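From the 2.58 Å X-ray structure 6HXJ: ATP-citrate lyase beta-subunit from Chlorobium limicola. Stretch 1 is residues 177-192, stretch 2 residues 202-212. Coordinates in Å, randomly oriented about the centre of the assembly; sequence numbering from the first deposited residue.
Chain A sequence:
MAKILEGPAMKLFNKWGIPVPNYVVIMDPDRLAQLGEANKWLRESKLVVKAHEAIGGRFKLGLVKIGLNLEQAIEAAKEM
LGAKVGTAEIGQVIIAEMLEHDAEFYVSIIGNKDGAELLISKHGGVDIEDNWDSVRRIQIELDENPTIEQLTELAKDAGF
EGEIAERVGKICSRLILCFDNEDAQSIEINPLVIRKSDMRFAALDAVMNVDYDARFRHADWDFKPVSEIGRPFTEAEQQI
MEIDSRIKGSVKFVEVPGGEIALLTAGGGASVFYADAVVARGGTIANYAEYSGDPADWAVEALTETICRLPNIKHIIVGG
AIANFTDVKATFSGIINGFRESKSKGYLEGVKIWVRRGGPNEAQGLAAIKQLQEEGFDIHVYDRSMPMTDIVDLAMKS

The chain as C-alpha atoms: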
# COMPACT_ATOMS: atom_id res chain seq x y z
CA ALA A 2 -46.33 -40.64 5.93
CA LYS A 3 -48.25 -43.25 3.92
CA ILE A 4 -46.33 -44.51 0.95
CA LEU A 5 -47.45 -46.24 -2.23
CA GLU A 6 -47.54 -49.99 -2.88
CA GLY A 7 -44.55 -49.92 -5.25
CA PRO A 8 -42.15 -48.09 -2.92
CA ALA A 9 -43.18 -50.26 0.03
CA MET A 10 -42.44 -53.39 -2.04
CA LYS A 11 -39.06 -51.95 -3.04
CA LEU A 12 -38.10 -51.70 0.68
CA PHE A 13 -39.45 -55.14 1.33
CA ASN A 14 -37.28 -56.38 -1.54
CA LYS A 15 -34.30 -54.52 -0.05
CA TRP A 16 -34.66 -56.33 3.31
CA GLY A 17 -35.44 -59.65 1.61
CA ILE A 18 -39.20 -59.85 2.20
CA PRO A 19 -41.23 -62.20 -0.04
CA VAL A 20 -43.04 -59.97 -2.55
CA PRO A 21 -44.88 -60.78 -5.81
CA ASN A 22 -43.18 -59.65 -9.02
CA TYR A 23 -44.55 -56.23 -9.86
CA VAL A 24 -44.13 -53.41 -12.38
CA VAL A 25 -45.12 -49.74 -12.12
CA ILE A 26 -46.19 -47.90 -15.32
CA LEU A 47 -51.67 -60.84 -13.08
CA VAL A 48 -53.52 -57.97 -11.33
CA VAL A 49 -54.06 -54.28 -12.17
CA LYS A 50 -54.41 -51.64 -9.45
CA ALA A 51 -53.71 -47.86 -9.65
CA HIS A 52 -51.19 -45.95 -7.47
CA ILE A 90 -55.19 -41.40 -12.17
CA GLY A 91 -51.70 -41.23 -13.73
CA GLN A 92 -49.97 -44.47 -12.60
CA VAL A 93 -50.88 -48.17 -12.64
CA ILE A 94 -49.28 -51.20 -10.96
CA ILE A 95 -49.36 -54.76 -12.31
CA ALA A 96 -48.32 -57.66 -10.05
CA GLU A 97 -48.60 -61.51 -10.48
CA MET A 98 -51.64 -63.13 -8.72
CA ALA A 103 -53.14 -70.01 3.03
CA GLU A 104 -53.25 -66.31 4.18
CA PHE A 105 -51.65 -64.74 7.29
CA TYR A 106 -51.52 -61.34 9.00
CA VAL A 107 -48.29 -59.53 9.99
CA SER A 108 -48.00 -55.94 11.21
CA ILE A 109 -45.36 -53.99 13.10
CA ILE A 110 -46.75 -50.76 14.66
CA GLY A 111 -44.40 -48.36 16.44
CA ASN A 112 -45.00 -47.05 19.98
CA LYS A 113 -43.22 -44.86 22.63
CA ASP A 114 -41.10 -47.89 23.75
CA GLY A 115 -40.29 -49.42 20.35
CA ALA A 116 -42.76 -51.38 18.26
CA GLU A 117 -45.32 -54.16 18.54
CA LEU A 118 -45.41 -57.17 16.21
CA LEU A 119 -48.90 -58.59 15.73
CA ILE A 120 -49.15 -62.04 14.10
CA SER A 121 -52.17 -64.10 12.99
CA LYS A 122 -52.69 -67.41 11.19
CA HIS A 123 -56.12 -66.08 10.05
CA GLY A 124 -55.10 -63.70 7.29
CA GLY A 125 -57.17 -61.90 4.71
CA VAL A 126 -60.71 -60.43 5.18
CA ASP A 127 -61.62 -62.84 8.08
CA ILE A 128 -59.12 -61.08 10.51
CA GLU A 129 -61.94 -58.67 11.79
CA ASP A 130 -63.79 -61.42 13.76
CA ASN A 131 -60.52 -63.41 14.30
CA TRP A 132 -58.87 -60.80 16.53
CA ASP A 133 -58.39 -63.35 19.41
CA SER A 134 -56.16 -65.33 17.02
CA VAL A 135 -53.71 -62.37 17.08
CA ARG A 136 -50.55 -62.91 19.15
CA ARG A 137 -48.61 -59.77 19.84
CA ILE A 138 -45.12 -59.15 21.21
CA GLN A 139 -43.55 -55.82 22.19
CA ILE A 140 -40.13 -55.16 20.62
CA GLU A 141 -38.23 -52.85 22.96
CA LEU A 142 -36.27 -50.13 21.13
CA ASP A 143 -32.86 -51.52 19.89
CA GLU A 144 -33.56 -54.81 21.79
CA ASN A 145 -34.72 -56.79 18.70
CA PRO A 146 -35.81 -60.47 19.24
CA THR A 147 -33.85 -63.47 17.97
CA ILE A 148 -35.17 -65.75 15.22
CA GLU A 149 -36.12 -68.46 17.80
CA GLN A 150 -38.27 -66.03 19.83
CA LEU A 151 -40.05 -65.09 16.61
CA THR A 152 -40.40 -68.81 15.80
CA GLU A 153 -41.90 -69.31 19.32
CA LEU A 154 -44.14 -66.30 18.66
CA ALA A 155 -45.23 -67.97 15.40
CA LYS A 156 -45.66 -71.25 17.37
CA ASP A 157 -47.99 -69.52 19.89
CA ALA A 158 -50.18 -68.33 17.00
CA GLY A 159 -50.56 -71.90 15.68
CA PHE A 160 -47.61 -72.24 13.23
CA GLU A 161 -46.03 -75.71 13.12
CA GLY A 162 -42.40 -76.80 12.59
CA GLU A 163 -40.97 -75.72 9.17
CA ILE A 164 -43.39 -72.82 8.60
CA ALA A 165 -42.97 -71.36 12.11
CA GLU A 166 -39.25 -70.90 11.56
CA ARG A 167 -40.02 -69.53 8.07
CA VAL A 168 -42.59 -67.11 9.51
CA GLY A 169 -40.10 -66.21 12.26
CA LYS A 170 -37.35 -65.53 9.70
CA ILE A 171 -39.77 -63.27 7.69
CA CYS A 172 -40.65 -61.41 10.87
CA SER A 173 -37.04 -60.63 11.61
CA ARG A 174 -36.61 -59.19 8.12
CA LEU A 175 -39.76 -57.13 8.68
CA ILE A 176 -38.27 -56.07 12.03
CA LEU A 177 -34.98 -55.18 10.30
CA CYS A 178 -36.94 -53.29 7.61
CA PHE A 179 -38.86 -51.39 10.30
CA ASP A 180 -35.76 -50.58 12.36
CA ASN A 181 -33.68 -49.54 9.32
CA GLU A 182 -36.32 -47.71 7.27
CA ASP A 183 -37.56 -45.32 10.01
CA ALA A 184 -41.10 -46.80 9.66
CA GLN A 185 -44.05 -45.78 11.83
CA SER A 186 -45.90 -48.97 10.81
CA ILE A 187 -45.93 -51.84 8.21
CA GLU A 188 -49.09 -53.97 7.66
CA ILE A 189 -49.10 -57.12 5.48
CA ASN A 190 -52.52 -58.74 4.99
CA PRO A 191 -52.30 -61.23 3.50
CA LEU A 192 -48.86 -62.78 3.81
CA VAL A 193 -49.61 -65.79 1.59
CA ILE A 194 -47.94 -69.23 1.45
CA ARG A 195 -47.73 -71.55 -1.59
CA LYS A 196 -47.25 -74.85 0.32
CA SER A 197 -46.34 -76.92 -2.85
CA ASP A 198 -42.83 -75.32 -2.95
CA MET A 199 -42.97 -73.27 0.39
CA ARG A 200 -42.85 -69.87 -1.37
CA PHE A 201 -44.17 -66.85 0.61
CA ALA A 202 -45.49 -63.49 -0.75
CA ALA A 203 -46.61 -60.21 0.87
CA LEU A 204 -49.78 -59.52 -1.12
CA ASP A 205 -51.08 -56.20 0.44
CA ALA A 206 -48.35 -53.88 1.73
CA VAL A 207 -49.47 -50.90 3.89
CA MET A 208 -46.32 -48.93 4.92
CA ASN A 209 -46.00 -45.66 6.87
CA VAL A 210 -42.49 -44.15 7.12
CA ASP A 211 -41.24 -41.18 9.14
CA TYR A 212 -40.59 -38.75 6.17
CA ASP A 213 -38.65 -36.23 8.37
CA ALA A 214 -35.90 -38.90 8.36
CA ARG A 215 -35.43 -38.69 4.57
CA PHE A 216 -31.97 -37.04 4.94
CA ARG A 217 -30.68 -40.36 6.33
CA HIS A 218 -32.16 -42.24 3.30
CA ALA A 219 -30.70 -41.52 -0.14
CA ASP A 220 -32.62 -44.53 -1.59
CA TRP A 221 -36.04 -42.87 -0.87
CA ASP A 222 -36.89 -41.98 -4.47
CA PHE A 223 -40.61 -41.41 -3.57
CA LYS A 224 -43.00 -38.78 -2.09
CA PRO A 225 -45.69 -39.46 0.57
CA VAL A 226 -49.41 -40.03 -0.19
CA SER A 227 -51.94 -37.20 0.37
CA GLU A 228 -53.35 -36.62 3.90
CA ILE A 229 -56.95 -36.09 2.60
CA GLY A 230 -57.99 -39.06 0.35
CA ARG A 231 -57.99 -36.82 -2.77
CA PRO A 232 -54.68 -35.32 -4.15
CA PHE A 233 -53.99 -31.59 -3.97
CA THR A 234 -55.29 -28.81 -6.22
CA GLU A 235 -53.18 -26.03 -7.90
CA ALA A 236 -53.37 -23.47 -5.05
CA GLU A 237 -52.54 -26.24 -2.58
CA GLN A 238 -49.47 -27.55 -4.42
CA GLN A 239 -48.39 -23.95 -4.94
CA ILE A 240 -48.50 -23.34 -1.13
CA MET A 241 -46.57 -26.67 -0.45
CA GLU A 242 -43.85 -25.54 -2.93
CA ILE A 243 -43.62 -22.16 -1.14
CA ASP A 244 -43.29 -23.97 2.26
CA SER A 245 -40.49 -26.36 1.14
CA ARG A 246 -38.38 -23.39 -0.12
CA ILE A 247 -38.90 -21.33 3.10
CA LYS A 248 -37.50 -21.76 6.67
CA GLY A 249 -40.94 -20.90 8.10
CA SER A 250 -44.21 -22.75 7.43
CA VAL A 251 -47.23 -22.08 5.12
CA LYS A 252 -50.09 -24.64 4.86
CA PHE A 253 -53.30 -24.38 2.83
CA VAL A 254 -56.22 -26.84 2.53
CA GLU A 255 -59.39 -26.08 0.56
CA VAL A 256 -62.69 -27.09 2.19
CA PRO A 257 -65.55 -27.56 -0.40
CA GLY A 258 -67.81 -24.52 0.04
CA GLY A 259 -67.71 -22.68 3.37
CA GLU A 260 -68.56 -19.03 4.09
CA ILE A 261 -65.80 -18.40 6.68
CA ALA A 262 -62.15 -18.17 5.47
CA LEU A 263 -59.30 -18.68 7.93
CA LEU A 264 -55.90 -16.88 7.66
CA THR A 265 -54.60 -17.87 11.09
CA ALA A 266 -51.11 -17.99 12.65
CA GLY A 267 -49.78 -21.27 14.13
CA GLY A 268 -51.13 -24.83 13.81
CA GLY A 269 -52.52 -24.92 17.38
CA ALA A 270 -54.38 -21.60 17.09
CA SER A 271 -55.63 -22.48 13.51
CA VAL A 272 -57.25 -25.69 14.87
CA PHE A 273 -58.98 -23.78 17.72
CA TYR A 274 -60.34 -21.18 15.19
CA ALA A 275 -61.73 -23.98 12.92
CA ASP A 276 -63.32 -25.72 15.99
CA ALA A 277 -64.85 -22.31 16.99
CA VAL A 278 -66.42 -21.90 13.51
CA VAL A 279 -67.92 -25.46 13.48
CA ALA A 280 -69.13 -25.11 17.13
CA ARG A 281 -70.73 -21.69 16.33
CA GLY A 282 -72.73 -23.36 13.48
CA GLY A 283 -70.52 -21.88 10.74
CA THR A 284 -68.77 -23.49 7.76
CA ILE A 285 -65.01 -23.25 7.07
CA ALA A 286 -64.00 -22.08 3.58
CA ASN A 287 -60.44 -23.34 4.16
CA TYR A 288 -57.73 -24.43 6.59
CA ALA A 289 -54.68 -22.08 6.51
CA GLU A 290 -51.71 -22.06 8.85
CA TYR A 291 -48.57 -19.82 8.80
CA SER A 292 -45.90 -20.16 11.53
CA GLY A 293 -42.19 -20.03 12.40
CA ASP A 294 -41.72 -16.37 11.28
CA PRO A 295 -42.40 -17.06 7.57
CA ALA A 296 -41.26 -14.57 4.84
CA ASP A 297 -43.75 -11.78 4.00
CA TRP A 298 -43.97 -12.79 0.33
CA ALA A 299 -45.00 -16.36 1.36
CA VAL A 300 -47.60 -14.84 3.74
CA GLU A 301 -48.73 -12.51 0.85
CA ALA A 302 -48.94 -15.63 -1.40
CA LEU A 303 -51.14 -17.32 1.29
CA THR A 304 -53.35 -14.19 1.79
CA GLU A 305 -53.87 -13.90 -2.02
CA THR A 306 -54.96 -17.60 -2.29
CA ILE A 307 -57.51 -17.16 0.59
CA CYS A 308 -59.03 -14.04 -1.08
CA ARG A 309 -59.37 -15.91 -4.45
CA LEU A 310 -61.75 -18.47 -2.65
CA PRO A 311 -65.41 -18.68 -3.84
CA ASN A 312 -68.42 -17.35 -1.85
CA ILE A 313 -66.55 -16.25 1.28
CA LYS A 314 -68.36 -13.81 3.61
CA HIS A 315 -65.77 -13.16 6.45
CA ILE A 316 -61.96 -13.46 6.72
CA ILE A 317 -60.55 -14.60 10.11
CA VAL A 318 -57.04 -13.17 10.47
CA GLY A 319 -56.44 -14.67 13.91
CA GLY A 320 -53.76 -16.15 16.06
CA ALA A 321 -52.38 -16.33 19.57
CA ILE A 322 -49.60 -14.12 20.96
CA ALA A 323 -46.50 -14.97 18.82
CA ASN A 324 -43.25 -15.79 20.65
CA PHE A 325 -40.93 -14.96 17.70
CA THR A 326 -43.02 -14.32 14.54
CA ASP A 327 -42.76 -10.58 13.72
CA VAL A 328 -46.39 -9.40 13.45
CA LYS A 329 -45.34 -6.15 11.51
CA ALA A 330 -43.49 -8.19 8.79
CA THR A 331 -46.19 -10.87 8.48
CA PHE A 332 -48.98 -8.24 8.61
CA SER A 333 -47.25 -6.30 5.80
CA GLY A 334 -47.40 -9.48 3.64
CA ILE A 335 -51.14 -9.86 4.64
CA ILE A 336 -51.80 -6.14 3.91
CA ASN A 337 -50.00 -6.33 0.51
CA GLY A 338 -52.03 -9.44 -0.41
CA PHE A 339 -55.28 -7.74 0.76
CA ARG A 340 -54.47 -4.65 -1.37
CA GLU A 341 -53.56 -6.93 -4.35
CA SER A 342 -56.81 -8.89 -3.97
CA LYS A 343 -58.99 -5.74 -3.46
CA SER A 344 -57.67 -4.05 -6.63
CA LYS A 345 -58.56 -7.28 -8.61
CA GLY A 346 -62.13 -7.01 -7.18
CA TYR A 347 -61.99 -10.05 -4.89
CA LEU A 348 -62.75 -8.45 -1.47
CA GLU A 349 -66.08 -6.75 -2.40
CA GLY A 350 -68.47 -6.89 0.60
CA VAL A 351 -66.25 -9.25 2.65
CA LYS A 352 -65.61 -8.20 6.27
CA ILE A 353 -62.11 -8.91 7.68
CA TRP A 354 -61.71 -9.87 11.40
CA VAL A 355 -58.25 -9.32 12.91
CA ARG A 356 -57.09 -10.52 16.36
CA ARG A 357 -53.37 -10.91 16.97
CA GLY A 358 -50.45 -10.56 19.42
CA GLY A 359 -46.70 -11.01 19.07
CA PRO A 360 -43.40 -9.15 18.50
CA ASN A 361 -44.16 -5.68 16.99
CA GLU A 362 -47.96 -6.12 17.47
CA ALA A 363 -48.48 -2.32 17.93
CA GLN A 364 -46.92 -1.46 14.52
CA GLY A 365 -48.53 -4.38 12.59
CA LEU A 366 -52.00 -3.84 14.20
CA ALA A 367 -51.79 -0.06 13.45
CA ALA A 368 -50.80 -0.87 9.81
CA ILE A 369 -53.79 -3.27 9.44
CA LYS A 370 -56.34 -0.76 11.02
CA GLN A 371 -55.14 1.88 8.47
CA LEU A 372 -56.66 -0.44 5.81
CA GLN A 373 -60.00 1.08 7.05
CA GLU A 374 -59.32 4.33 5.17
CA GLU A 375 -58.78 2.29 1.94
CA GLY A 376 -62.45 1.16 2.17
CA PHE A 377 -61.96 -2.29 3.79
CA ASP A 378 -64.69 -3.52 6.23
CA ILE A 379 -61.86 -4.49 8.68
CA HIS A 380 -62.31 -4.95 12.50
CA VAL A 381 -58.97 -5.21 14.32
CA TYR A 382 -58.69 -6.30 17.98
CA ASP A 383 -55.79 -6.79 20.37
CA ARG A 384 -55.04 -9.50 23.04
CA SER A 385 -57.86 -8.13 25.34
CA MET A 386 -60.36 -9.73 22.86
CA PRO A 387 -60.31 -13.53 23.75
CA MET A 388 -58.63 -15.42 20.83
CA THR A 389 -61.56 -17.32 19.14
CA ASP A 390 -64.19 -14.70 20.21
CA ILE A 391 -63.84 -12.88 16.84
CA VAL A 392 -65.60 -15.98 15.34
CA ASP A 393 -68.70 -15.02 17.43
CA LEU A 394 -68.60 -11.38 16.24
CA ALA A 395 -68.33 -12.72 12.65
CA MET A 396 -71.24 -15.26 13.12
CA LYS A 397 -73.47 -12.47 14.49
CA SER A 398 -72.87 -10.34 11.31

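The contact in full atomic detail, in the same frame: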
# COMPACT_ATOMS: atom_id res chain seq x y z
N LEU A 177 -36.18 -55.85 10.79
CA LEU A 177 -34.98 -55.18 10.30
C LEU A 177 -35.40 -54.02 9.40
O LEU A 177 -34.86 -52.92 9.54
CB LEU A 177 -34.06 -56.16 9.52
CG LEU A 177 -33.08 -56.88 10.37
CD1 LEU A 177 -32.33 -57.93 9.57
CD2 LEU A 177 -32.19 -55.90 11.09
N CYS A 178 -36.40 -54.25 8.53
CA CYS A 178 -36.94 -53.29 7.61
C CYS A 178 -37.52 -52.15 8.39
O CYS A 178 -37.24 -51.01 8.05
CB CYS A 178 -37.99 -53.92 6.68
SG CYS A 178 -38.78 -52.77 5.51
N PHE A 179 -38.24 -52.42 9.48
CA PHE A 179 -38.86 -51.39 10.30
C PHE A 179 -37.80 -50.56 10.98
O PHE A 179 -37.83 -49.32 10.89
CB PHE A 179 -39.81 -52.02 11.33
CG PHE A 179 -40.62 -51.03 12.13
CD1 PHE A 179 -40.07 -50.41 13.25
CD2 PHE A 179 -41.94 -50.78 11.82
CE1 PHE A 179 -40.83 -49.53 14.02
CE2 PHE A 179 -42.71 -49.92 12.61
CZ PHE A 179 -42.14 -49.28 13.69
N ASP A 180 -36.85 -51.23 11.64
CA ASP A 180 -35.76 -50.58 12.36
C ASP A 180 -34.96 -49.65 11.43
O ASP A 180 -34.83 -48.45 11.70
CB ASP A 180 -34.85 -51.66 12.99
CG ASP A 180 -34.18 -51.28 14.31
OD1 ASP A 180 -32.96 -51.52 14.45
OD2 ASP A 180 -34.90 -50.87 15.25
N ASN A 181 -34.53 -50.20 10.29
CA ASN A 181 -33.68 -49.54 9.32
C ASN A 181 -34.35 -48.53 8.38
O ASN A 181 -33.67 -47.67 7.81
CB ASN A 181 -32.94 -50.57 8.54
CG ASN A 181 -31.81 -51.14 9.39
OD1 ASN A 181 -30.71 -50.58 9.45
ND2 ASN A 181 -32.05 -52.24 10.10
N GLU A 182 -35.66 -48.64 8.17
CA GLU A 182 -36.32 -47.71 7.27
C GLU A 182 -37.05 -46.57 7.98
O GLU A 182 -37.83 -45.86 7.33
CB GLU A 182 -37.26 -48.43 6.27
CG GLU A 182 -36.58 -49.31 5.23
CD GLU A 182 -35.49 -48.69 4.38
OE1 GLU A 182 -35.64 -47.54 3.91
OE2 GLU A 182 -34.47 -49.39 4.16
N ASP A 183 -36.85 -46.37 9.27
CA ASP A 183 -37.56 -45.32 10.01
C ASP A 183 -39.10 -45.42 9.85
O ASP A 183 -39.76 -44.40 9.70
CB ASP A 183 -37.03 -43.90 9.63
CG ASP A 183 -35.88 -43.39 10.49
OD1 ASP A 183 -36.14 -43.00 11.68
OD2 ASP A 183 -34.74 -43.31 9.97
N ALA A 184 -39.66 -46.64 9.85
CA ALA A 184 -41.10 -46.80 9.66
C ALA A 184 -41.85 -46.43 10.90
O ALA A 184 -41.31 -46.50 11.99
CB ALA A 184 -41.43 -48.24 9.27
N GLN A 185 -43.12 -46.05 10.75
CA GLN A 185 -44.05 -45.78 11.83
C GLN A 185 -44.87 -47.07 12.00
O GLN A 185 -45.21 -47.47 13.11
CB GLN A 185 -44.93 -44.58 11.50
CG GLN A 185 -44.12 -43.29 11.50
CD GLN A 185 -44.76 -42.12 10.80
OE1 GLN A 185 -45.62 -42.24 9.92
NE2 GLN A 185 -44.31 -40.93 11.15
N SER A 186 -45.13 -47.74 10.88
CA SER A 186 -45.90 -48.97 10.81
C SER A 186 -45.81 -49.63 9.43
O SER A 186 -45.63 -48.94 8.42
CB SER A 186 -47.38 -48.74 11.17
OG SER A 186 -48.00 -47.84 10.26
N ILE A 187 -45.93 -50.97 9.40
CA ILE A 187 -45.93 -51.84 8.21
C ILE A 187 -47.00 -52.91 8.44
O ILE A 187 -46.91 -53.61 9.45
CB ILE A 187 -44.54 -52.49 7.99
CG1 ILE A 187 -43.39 -51.44 7.87
CG2 ILE A 187 -44.58 -53.45 6.78
CD1 ILE A 187 -41.96 -51.95 8.12
N GLU A 188 -47.98 -53.03 7.54
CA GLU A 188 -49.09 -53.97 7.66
C GLU A 188 -49.17 -54.82 6.40
O GLU A 188 -49.29 -54.29 5.30
CB GLU A 188 -50.41 -53.23 7.94
CG GLU A 188 -51.49 -54.14 8.52
CD GLU A 188 -52.88 -54.04 7.92
OE1 GLU A 188 -53.00 -54.12 6.67
OE2 GLU A 188 -53.85 -53.95 8.70
N ILE A 189 -49.03 -56.14 6.56
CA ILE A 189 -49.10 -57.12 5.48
C ILE A 189 -50.30 -58.05 5.73
O ILE A 189 -50.32 -58.82 6.69
CB ILE A 189 -47.77 -57.90 5.30
CG1 ILE A 189 -46.58 -56.95 5.01
CG2 ILE A 189 -47.94 -58.97 4.21
CD1 ILE A 189 -45.22 -57.58 5.10
N ASN A 190 -51.32 -57.93 4.88
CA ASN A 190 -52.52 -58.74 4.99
C ASN A 190 -53.11 -58.86 3.62
O ASN A 190 -53.67 -57.89 3.11
CB ASN A 190 -53.53 -58.15 5.99
CG ASN A 190 -54.67 -59.09 6.31
OD1 ASN A 190 -54.47 -60.27 6.67
ND2 ASN A 190 -55.88 -58.59 6.19
N PRO A 191 -52.93 -60.02 2.96
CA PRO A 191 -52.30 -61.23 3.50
C PRO A 191 -50.84 -61.46 3.14
O PRO A 191 -50.34 -60.99 2.12
CB PRO A 191 -53.17 -62.34 2.90
CG PRO A 191 -53.61 -61.81 1.56
CD PRO A 191 -53.52 -60.28 1.63
N LEU A 192 -50.19 -62.23 4.02
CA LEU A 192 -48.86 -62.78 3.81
C LEU A 192 -49.25 -64.23 3.41
O LEU A 192 -49.70 -65.03 4.23
CB LEU A 192 -47.98 -62.74 5.08
CG LEU A 192 -46.65 -63.54 4.99
CD1 LEU A 192 -45.63 -62.84 4.11
CD2 LEU A 192 -46.10 -63.90 6.35
N ALA A 202 -45.29 -64.77 -0.07
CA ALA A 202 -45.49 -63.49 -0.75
C ALA A 202 -46.35 -62.55 0.08
O ALA A 202 -47.39 -62.94 0.60
CB ALA A 202 -46.13 -63.68 -2.12
N ALA A 203 -45.90 -61.29 0.18
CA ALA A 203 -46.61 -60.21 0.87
C ALA A 203 -47.54 -59.63 -0.18
O ALA A 203 -47.06 -58.95 -1.10
CB ALA A 203 -45.63 -59.16 1.34
N LEU A 204 -48.83 -59.97 -0.11
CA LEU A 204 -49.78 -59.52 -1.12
C LEU A 204 -50.19 -58.04 -0.99
O LEU A 204 -50.06 -57.32 -1.98
CB LEU A 204 -50.99 -60.46 -1.20
CG LEU A 204 -51.07 -61.37 -2.42
CD1 LEU A 204 -49.77 -62.12 -2.69
CD2 LEU A 204 -52.23 -62.31 -2.29
N ASP A 205 -50.67 -57.60 0.21
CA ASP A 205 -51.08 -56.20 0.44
C ASP A 205 -50.14 -55.54 1.42
O ASP A 205 -50.16 -55.86 2.61
CB ASP A 205 -52.54 -56.07 0.93
CG ASP A 205 -53.61 -56.49 -0.07
OD1 ASP A 205 -53.57 -56.00 -1.23
OD2 ASP A 205 -54.53 -57.24 0.33
N ALA A 206 -49.35 -54.58 0.93
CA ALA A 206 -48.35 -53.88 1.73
C ALA A 206 -48.75 -52.45 2.07
O ALA A 206 -48.71 -51.56 1.20
CB ALA A 206 -47.01 -53.89 1.00
N VAL A 207 -49.10 -52.22 3.36
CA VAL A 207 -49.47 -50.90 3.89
C VAL A 207 -48.29 -50.35 4.74
O VAL A 207 -48.12 -50.75 5.88
CB VAL A 207 -50.80 -50.92 4.70
CG1 VAL A 207 -51.25 -49.51 5.05
CG2 VAL A 207 -51.90 -51.65 3.94
N MET A 208 -47.48 -49.44 4.19
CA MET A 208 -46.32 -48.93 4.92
C MET A 208 -46.36 -47.44 5.20
O MET A 208 -46.50 -46.63 4.28
CB MET A 208 -45.04 -49.28 4.16
CG MET A 208 -43.81 -49.14 4.95
SD MET A 208 -42.50 -49.82 3.93
CE MET A 208 -41.08 -49.72 5.10
N ASN A 209 -46.14 -47.06 6.46
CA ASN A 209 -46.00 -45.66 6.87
C ASN A 209 -44.57 -45.42 7.34
O ASN A 209 -44.10 -46.14 8.22
CB ASN A 209 -46.98 -45.29 7.98
CG ASN A 209 -48.41 -45.49 7.58
OD1 ASN A 209 -49.01 -44.66 6.89
ND2 ASN A 209 -48.96 -46.64 7.95
N VAL A 210 -43.87 -44.45 6.71
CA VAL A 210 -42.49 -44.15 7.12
C VAL A 210 -42.40 -42.75 7.69
O VAL A 210 -43.22 -41.89 7.38
CB VAL A 210 -41.39 -44.45 6.06
CG1 VAL A 210 -41.27 -45.95 5.80
CG2 VAL A 210 -41.60 -43.67 4.76
N ASP A 211 -41.42 -42.52 8.56
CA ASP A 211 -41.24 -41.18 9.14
C ASP A 211 -40.45 -40.31 8.11
O ASP A 211 -39.21 -40.38 8.04
CB ASP A 211 -40.56 -41.31 10.51
CG ASP A 211 -40.04 -40.00 11.13
OD1 ASP A 211 -40.57 -38.91 10.76
OD2 ASP A 211 -39.16 -40.07 12.01
N TYR A 212 -41.18 -39.53 7.27
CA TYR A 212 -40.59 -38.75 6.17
C TYR A 212 -39.60 -37.67 6.59
O TYR A 212 -38.77 -37.32 5.77
CB TYR A 212 -41.64 -38.17 5.20
CG TYR A 212 -41.14 -38.06 3.78
CD1 TYR A 212 -40.79 -39.19 3.05
CD2 TYR A 212 -41.01 -36.82 3.16
CE1 TYR A 212 -40.30 -39.09 1.75
CE2 TYR A 212 -40.53 -36.70 1.86
CZ TYR A 212 -40.18 -37.84 1.15
OH TYR A 212 -39.71 -37.73 -0.13

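The two stretches pair in antiparallel fashion, Ile187 opposite Met208 and Glu188 opposite Val207, and again Leu192 opposite Ala203, and bury 934 Å² between them, both sides summed. Three residues of the second stretch, Met208, Asn209 and Asp211, cover the most surface: Met208 acts by apolar contact, Asn209 by backbone and side-chain hydrogen bonds, and Asp211 by its backbone amide.

Met208 is the apolar center. Its side chain is fully extended, with all three chi angles in the t well, so that a long, flexible, unbranched chain runs from the sheet to the helix that precedes the first strand. Near its root, CG of Met208 lies 3.7 Å from CG1 of Ile187, its partner in the non-hydrogen-bonded register. At its tip, CE of Met208 comes within 3.8 Å of SG of Cys178, an apolar contact in the buried interior, to which a sulfur atom and a methyl group are both suited. The same face carries Ile189 and Ala203, where CG2 of Ile189 packs 3.7 Å from CB of Ala203; a branched residue meets a small one, and both are buried.

Asn209, on the opposite face beside Ser186, is held by both backbone and side chain. N of Asn209 donates to O of Ser186 at 2.8 Å, while O of Asn209 accepts from N of Gln185 at 2.7 Å and from N of Ser186 at 3.3 Å. This shared acceptor sits at a beta bulge: the register shifts by one between Ala184 and Ser186, and two successive amides turn to one carbonyl. The side chains repeat the pairing, ND2 of Asn209 donating to OG of Ser186 at 2.8 Å. An amide with chi1 in m and a short hydroxyl with chi1 in p are well matched to this partly exposed face.

Past the bulge, Asp211 ends the pairing through its backbone, N of Asp211 donating to O of Asp183 at 2.8 Å. The carboxylates of these two residues do not attract: OD1 of Asp183 and OD2 of Asp211 lie 4.2 Å apart, but both atoms are hydrogen-bonded elsewhere in the structure, which helps such charges to be buried. Asp183 has positive phi and psi, 54° and 39°, in the turn between helix and strand.

In the other direction the ladder continues with Glu188 and Val207, joined by reciprocal bonds, N of each to O of the other, both 2.8 Å. Beyond it the chain turns at Asn190, and a cis peptide bond precedes Pro191. Proline lacks an amide hydrogen, but O of Pro191 still accepts from N of Leu204 at 2.9 Å, and ring atom CD of Pro191 packs 3.8 Å from CB of Leu204.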